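PDB 3H6E: carbohydrate kinase, FGGY from Novosphingobium aromaticivorans, which probably acts as a kinase that phosphorylates a sugar or related carbohydrate. Local coordinates for residues P39-D43 against G44-L48; A83-G87 against R88-P92. All coordinates share one frame; numbering follows the deposited sequence.

Both contacts are beta hairpins on the same side of the chain's centre, set in series along the sequence with their centres about 16 Å apart. Contact 1, residues 39-48, is a surface hairpin of two weakly bonded strands, where the aliphatic stem of Arg-47 packs on Leu-40 and Ile-42. Contact 2, residues 83-92, is partly buried: its strand 81-85 also pairs with strand 148-151, and it adds a type I' turn and packing among methyls, leucines and Phe-91, with Arg-88 at the exposed turn end. The two meet where Arg-47 NE probably hydrogen-bonds Pro-92 O, with Leu-40 packed on the Pro-92 ring and Arg-47 also touching Phe-91.

Contact 1: residues P39-D43 against G44-L48; sequences PLEID and GIRRL
A short beta hairpin of strands 40-41 and 46-47 brings Leu-40 opposite Arg-47 as an antiparallel hydrogen-bonded pair. Leu-40 N gives a hydrogen bond to Arg-47 O at 3.0 Å, while the return bond from Arg-47 N to Leu-40 O, 2.8 Å long, is weak because it is bent to 127°. On the face these two residues share, Leu-40 points its CG away from its own backbone N (chi1 -179°), and its CD2 crosses the aliphatic root of the arginine, 3.8 Å from Arg-47 CB. The Arg-47 chain then bends at chi2 and chi3 and runs along the hairpin toward its turn, passing Ile-42: its CG lies 3.9 Å from Ile-42 CB, and that CB sits over one face of the guanidinium. Ile-45 CB meets the same group at its edge, in plane, and packs 3.9 Å from Ile-42 CG2. Beyond the hairpin, Arg-47 NE is hydrogen-bonded to Pro-92 O, and Arg-46 N to Gln-98 OE1. Replacing Arg-47 by an alanine would remove the stem and guanidinium, and would probably leave one side of Ile-42 without its cover and Pro-92 O without this donor. The Leu-40/Arg-47 pair thus gives two backbone bonds, one of them weak, and the arginine adds contacts of two kinds: its aliphatic stem packs on Leu-40 and Ile-42, and its polar end ties this hairpin to segment 88-92.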
ATOM      1  N   PRO A  39     -17.036  -5.673   9.493  1.00 57.90           N
ATOM      2  CA  PRO A  39     -16.352  -6.682  10.311  1.00 52.20           C
ATOM      3  C   PRO A  39     -17.299  -7.791  10.749  1.00 50.84           C
ATOM      4  O   PRO A  39     -18.516  -7.610  10.736  1.00 49.60           O
ATOM      5  CB  PRO A  39     -15.873  -5.883  11.529  1.00 52.04           C
ATOM      6  CG  PRO A  39     -15.874  -4.456  11.089  1.00 52.09           C
ATOM      7  CD  PRO A  39     -17.020  -4.346  10.131  1.00 56.91           C
ATOM      8  N   LEU A  40     -16.733  -8.929  11.133  1.00 51.56           N
ATOM      9  CA  LEU A  40     -17.509 -10.074  11.588  1.00 49.46           C
ATOM     10  C   LEU A  40     -17.119 -10.424  13.018  1.00 52.22           C
ATOM     11  O   LEU A  40     -15.954 -10.715  13.299  1.00 50.14           O
ATOM     12  CB  LEU A  40     -17.249 -11.278  10.681  1.00 49.70           C
ATOM     13  CG  LEU A  40     -17.999 -12.569  11.012  1.00 50.87           C
ATOM     14  CD1 LEU A  40     -19.138 -12.786  10.029  1.00 52.77           C
ATOM     15  CD2 LEU A  40     -17.048 -13.751  10.985  1.00 48.68           C
ATOM     16  N   GLU A  41     -18.090 -10.399  13.924  1.00 54.19           N
ATOM     17  CA  GLU A  41     -17.835 -10.757  15.313  1.00 52.92           C
ATOM     18  C   GLU A  41     -17.900 -12.274  15.494  1.00 54.84           C
ATOM     19  O   GLU A  41     -18.705 -12.949  14.852  1.00 54.86           O
ATOM     20  CB  GLU A  41     -18.825 -10.052  16.238  1.00 53.48           C
ATOM     21  CG  GLU A  41     -18.257  -9.727  17.605  1.00 55.98           C
ATOM     22  CD  GLU A  41     -17.001  -8.873  17.526  1.00 55.52           C
ATOM     23  OE1 GLU A  41     -16.655  -8.405  16.420  1.00 51.55           O
ATOM     24  OE2 GLU A  41     -16.358  -8.669  18.578  1.00 56.84           O
ATOM     25  N   ILE A  42     -17.054 -12.812  16.365  1.00 55.40           N
ATOM     26  CA  ILE A  42     -16.933 -14.261  16.476  1.00 56.65           C
ATOM     27  C   ILE A  42     -16.664 -14.718  17.914  1.00 58.65           C
ATOM     28  O   ILE A  42     -17.013 -15.837  18.291  1.00 59.23           O
ATOM     29  CB  ILE A  42     -15.830 -14.789  15.525  1.00 55.92           C
ATOM     30  CG1 ILE A  42     -16.385 -15.858  14.573  1.00 53.91           C
ATOM     31  CG2 ILE A  42     -14.630 -15.287  16.317  1.00 54.75           C
ATOM     32  CD1 ILE A  42     -16.348 -17.263  15.131  1.00 52.66           C
ATOM     33  N   ASP A  43     -16.048 -13.847  18.709  1.00 58.70           N
ATOM     34  CA  ASP A  43     -15.792 -14.116  20.123  1.00 59.79           C
ATOM     35  C   ASP A  43     -15.518 -12.807  20.848  1.00 59.32           C
ATOM     36  O   ASP A  43     -15.097 -12.796  22.005  1.00 59.03           O
ATOM     37  CB  ASP A  43     -14.578 -15.033  20.300  1.00 58.97           C
ATOM     38  CG  ASP A  43     -14.908 -16.496  20.076  1.00 64.41           C
ATOM     39  OD1 ASP A  43     -15.274 -17.181  21.058  1.00 66.51           O
ATOM     40  OD2 ASP A  43     -14.802 -16.960  18.921  1.00 62.44           O
ATOM     41  N   GLY A  44     -15.774 -11.701  20.160  1.00 58.44           N
ATOM     42  CA  GLY A  44     -15.225 -10.420  20.557  1.00 55.99           C
ATOM     43  C   GLY A  44     -14.026 -10.231  19.652  1.00 53.82           C
ATOM     44  O   GLY A  44     -13.331  -9.216  19.699  1.00 52.84           O
ATOM     45  N   ILE A  45     -13.804 -11.242  18.817  1.00 54.19           N
ATOM     46  CA  ILE A  45     -12.716 -11.258  17.849  1.00 49.98           C
ATOM     47  C   ILE A  45     -13.199 -10.789  16.479  1.00 48.61           C
ATOM     48  O   ILE A  45     -14.030 -11.443  15.847  1.00 48.43           O
ATOM     49  CB  ILE A  45     -12.134 -12.676  17.706  1.00 48.13           C
ATOM     50  CG1 ILE A  45     -11.571 -13.158  19.042  1.00 49.44           C
ATOM     51  CG2 ILE A  45     -11.066 -12.713  16.628  1.00 45.29           C
ATOM     52  CD1 ILE A  45     -10.735 -14.418  18.929  1.00 46.51           C
ATOM     53  N   ARG A  46     -12.679  -9.654  16.024  1.00 45.61           N
ATOM     54  CA  ARG A  46     -13.059  -9.103  14.726  1.00 43.55           C
ATOM     55  C   ARG A  46     -12.445  -9.900  13.577  1.00 42.59           C
ATOM     56  O   ARG A  46     -11.265 -10.248  13.608  1.00 38.76           O
ATOM     57  CB  ARG A  46     -12.678  -7.624  14.633  1.00 42.72           C
ATOM     58  CG  ARG A  46     -13.749  -6.687  15.174  1.00 46.82           C
ATOM     59  CD  ARG A  46     -13.159  -5.606  16.068  1.00 45.54           C
ATOM     60  NE  ARG A  46     -12.378  -4.619  15.330  1.00 44.05           N
ATOM     61  CZ  ARG A  46     -11.537  -3.761  15.901  1.00 42.85           C
ATOM     62  NH1 ARG A  46     -11.364  -3.772  17.217  1.00 41.55           N
ATOM     63  NH2 ARG A  46     -10.866  -2.891  15.159  1.00 39.98           N
ATOM     64  N   ARG A  47     -13.260 -10.187  12.568  1.00 43.19           N
ATOM     65  CA  ARG A  47     -12.845 -11.040  11.462  1.00 42.19           C
ATOM     66  C   ARG A  47     -13.158 -10.411  10.115  1.00 41.45           C
ATOM     67  O   ARG A  47     -14.102  -9.630   9.987  1.00 42.35           O
ATOM     68  CB  ARG A  47     -13.549 -12.398  11.553  1.00 42.22           C
ATOM     69  CG  ARG A  47     -13.598 -12.983  12.956  1.00 43.45           C
ATOM     70  CD  ARG A  47     -12.253 -13.539  13.367  1.00 40.99           C
ATOM     71  NE  ARG A  47     -12.121 -14.951  13.025  1.00 42.93           N
ATOM     72  CZ  ARG A  47     -11.985 -15.925  13.920  1.00 44.83           C
ATOM     73  NH1 ARG A  47     -11.952 -15.638  15.214  1.00 46.33           N
ATOM     74  NH2 ARG A  47     -11.869 -17.185  13.527  1.00 40.74           N
ATOM     75  N   LEU A  48     -12.354 -10.749   9.111  1.00 39.50           N
ATOM     76  CA  LEU A  48     -12.716 -10.483   7.727  1.00 40.45           C
ATOM     77  C   LEU A  48     -13.897 -11.386   7.394  1.00 43.41           C
ATOM     78  O   LEU A  48     -13.876 -12.579   7.698  1.00 41.93           O
ATOM     79  CB  LEU A  48     -11.543 -10.785   6.795  1.00 40.26           C
ATOM     80  CG  LEU A  48     -10.568  -9.648   6.476  1.00 37.91           C
ATOM     81  CD1 LEU A  48     -10.513  -8.626   7.600  1.00 38.21           C
ATOM     82  CD2 LEU A  48      -9.185 -10.210   6.174  1.00 32.00           C
TER

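Contact 2: residues A83-G87 against R88-P92; sequences ALTDG and RLAFP
Thr-85 and Arg-88 close a type I' beta turn that joins strand 81-85 to strand 88-89, and backbone bonds make up the first kind of contact. Arg-88 N reaches Thr-85 O at 3.3 Å, approaching from above the carbonyl plane, and the return bond from Thr-85 N to Arg-88 O, 2.9 Å long, is weak. Further from the turn Ala-90 N gives a much straighter bond to Ala-83 O, 2.8 Å long with an angle of 166°. Arg-88 O, already the acceptor of the weak bond, also takes a CA-H...O contact from Leu-84 CA at 3.1 Å. Apolar contacts follow. Ala-83 CB has Ala-90 CB and Phe-91 CZ each 4.3 Å away, the ring approached obliquely. The Leu-84 and Leu-89 side chains diverge, yet Leu-84 CD2 still comes within 4.2 Å of Leu-89 CD1; Leu-84 goes on to Trp-158 and Leu-89 to Tyr-155, both on helix 152-159. Two contacts set carbon against oxygen. Thr-85 holds OG1 beside its backbone N (chi1 -44°), which brings the hydroxyl oxygen 3.1 Å from Ala-90 CB; both residues also touch Val-143 of helix 141-145. Arg-88 CG, between its backbone N and carbonyl carbon (chi1 79°), lies 3.5 Å from Thr-85 O. The chemistry thus changes along the hairpin: Asp-86 and Gly-87, both at positive phi, form its exposed turn, while the inner end combines the straight backbone bond with apolar packing that reaches the neighbouring helices.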
ATOM      1  N   ALA A  83      -6.588 -19.802   6.556  1.00 28.08           N
ATOM      2  CA  ALA A  83      -6.212 -21.182   6.838  1.00 29.10           C
ATOM      3  C   ALA A  83      -7.259 -22.158   6.309  1.00 30.82           C
ATOM      4  O   ALA A  83      -8.460 -21.964   6.499  1.00 31.30           O
ATOM      5  CB  ALA A  83      -6.003 -21.381   8.335  1.00 27.26           C
ATOM      6  N   LEU A  84      -6.794 -23.205   5.639  1.00 31.67           N
ATOM      7  CA  LEU A  84      -7.683 -24.227   5.107  1.00 33.43           C
ATOM      8  C   LEU A  84      -7.420 -25.557   5.799  1.00 32.25           C
ATOM      9  O   LEU A  84      -6.317 -26.093   5.717  1.00 31.19           O
ATOM     10  CB  LEU A  84      -7.479 -24.389   3.599  1.00 33.94           C
ATOM     11  CG  LEU A  84      -7.416 -23.118   2.754  1.00 31.27           C
ATOM     12  CD1 LEU A  84      -7.156 -23.466   1.299  1.00 30.36           C
ATOM     13  CD2 LEU A  84      -8.695 -22.306   2.899  1.00 31.85           C
ATOM     14  N   THR A  85      -8.431 -26.078   6.487  1.00 34.17           N
ATOM     15  CA  THR A  85      -8.336 -27.396   7.104  1.00 35.60           C
ATOM     16  C   THR A  85      -9.138 -28.398   6.284  1.00 36.96           C
ATOM     17  O   THR A  85     -10.330 -28.200   6.035  1.00 36.33           O
ATOM     18  CB  THR A  85      -8.843 -27.392   8.558  1.00 35.63           C
ATOM     19  OG1 THR A  85      -8.331 -26.246   9.245  1.00 35.54           O
ATOM     20  CG2 THR A  85      -8.386 -28.651   9.283  1.00 38.20           C
ATOM     21  N   ASP A  86      -8.471 -29.467   5.857  1.00 37.09           N
ATOM     22  CA  ASP A  86      -9.091 -30.474   4.999  1.00 39.26           C
ATOM     23  C   ASP A  86      -9.754 -29.862   3.762  1.00 39.92           C
ATOM     24  O   ASP A  86     -10.869 -30.230   3.394  1.00 42.13           O
ATOM     25  CB  ASP A  86     -10.096 -31.321   5.784  1.00 38.65           C
ATOM     26  CG  ASP A  86      -9.424 -32.393   6.618  1.00 42.88           C
ATOM     27  OD1 ASP A  86      -8.388 -32.933   6.173  1.00 43.84           O
ATOM     28  OD2 ASP A  86      -9.930 -32.695   7.719  1.00 46.18           O
ATOM     29  N   GLY A  87      -9.064 -28.915   3.134  1.00 37.45           N
ATOM     30  CA  GLY A  87      -9.502 -28.370   1.865  1.00 37.29           C
ATOM     31  C   GLY A  87     -10.659 -27.390   1.910  1.00 37.87           C
ATOM     32  O   GLY A  87     -11.257 -27.098   0.877  1.00 40.81           O
ATOM     33  N   ARG A  88     -10.985 -26.884   3.094  1.00 38.95           N
ATOM     34  CA  ARG A  88     -12.000 -25.837   3.212  1.00 38.44           C
ATOM     35  C   ARG A  88     -11.555 -24.745   4.182  1.00 35.89           C
ATOM     36  O   ARG A  88     -10.670 -24.962   5.012  1.00 34.70           O
ATOM     37  CB  ARG A  88     -13.340 -26.413   3.670  1.00 40.37           C
ATOM     38  CG  ARG A  88     -13.417 -26.677   5.168  1.00 45.45           C
ATOM     39  CD  ARG A  88     -14.826 -26.421   5.688  1.00 49.21           C
ATOM     40  NE  ARG A  88     -15.085 -27.104   6.951  1.00 52.61           N
ATOM     41  CZ  ARG A  88     -15.471 -28.372   7.036  1.00 54.92           C
ATOM     42  NH1 ARG A  88     -15.632 -29.087   5.929  1.00 51.98           N
ATOM     43  NH2 ARG A  88     -15.693 -28.925   8.221  1.00 56.83           N
ATOM     44  N   LEU A  89     -12.168 -23.572   4.077  1.00 35.15           N
ATOM     45  CA  LEU A  89     -11.837 -22.477   4.978  1.00 35.51           C
ATOM     46  C   LEU A  89     -12.059 -22.875   6.438  1.00 35.87           C
ATOM     47  O   LEU A  89     -13.184 -23.152   6.855  1.00 35.93           O
ATOM     48  CB  LEU A  89     -12.642 -21.224   4.647  1.00 34.40           C
ATOM     49  CG  LEU A  89     -12.288 -20.045   5.556  1.00 36.96           C
ATOM     50  CD1 LEU A  89     -10.857 -19.580   5.280  1.00 34.67           C
ATOM     51  CD2 LEU A  89     -13.281 -18.899   5.402  1.00 36.18           C
ATOM     52  N   ALA A  90     -10.978 -22.900   7.207  1.00 33.77           N
ATOM     53  CA  ALA A  90     -11.044 -23.300   8.605  1.00 33.55           C
ATOM     54  C   ALA A  90     -11.897 -22.335   9.427  1.00 35.20           C
ATOM     55  O   ALA A  90     -12.576 -22.743  10.370  1.00 36.95           O
ATOM     56  CB  ALA A  90      -9.647 -23.406   9.185  1.00 32.56           C
ATOM     57  N   PHE A  91     -11.861 -21.058   9.057  1.00 34.94           N
ATOM     58  CA  PHE A  91     -12.603 -20.014   9.756  1.00 35.46           C
ATOM     59  C   PHE A  91     -12.339 -18.666   9.090  1.00 36.74           C
ATOM     60  O   PHE A  91     -11.367 -18.518   8.349  1.00 36.43           O
ATOM     61  CB  PHE A  91     -12.193 -19.955  11.231  1.00 34.87           C
ATOM     62  CG  PHE A  91     -10.705 -19.866  11.445  1.00 36.08           C
ATOM     63  CD1 PHE A  91     -10.014 -20.901  12.055  1.00 35.91           C
ATOM     64  CD2 PHE A  91      -9.996 -18.748  11.029  1.00 35.84           C
ATOM     65  CE1 PHE A  91      -8.647 -20.821  12.250  1.00 35.03           C
ATOM     66  CE2 PHE A  91      -8.631 -18.662  11.218  1.00 33.70           C
ATOM     67  CZ  PHE A  91      -7.956 -19.700  11.828  1.00 34.56           C
ATOM     68  N   PRO A  92     -13.204 -17.675   9.346  1.00 38.15           N
ATOM     69  CA  PRO A  92     -12.909 -16.341   8.809  1.00 39.84           C
ATOM     70  C   PRO A  92     -11.586 -15.815   9.364  1.00 38.14           C
ATOM     71  O   PRO A  92     -11.337 -15.940  10.566  1.00 37.09           O
ATOM     72  CB  PRO A  92     -14.078 -15.492   9.323  1.00 39.31           C
ATOM     73  CG  PRO A  92     -15.173 -16.473   9.589  1.00 39.28           C
ATOM     74  CD  PRO A  92     -14.484 -17.711  10.073  1.00 36.30           C
TER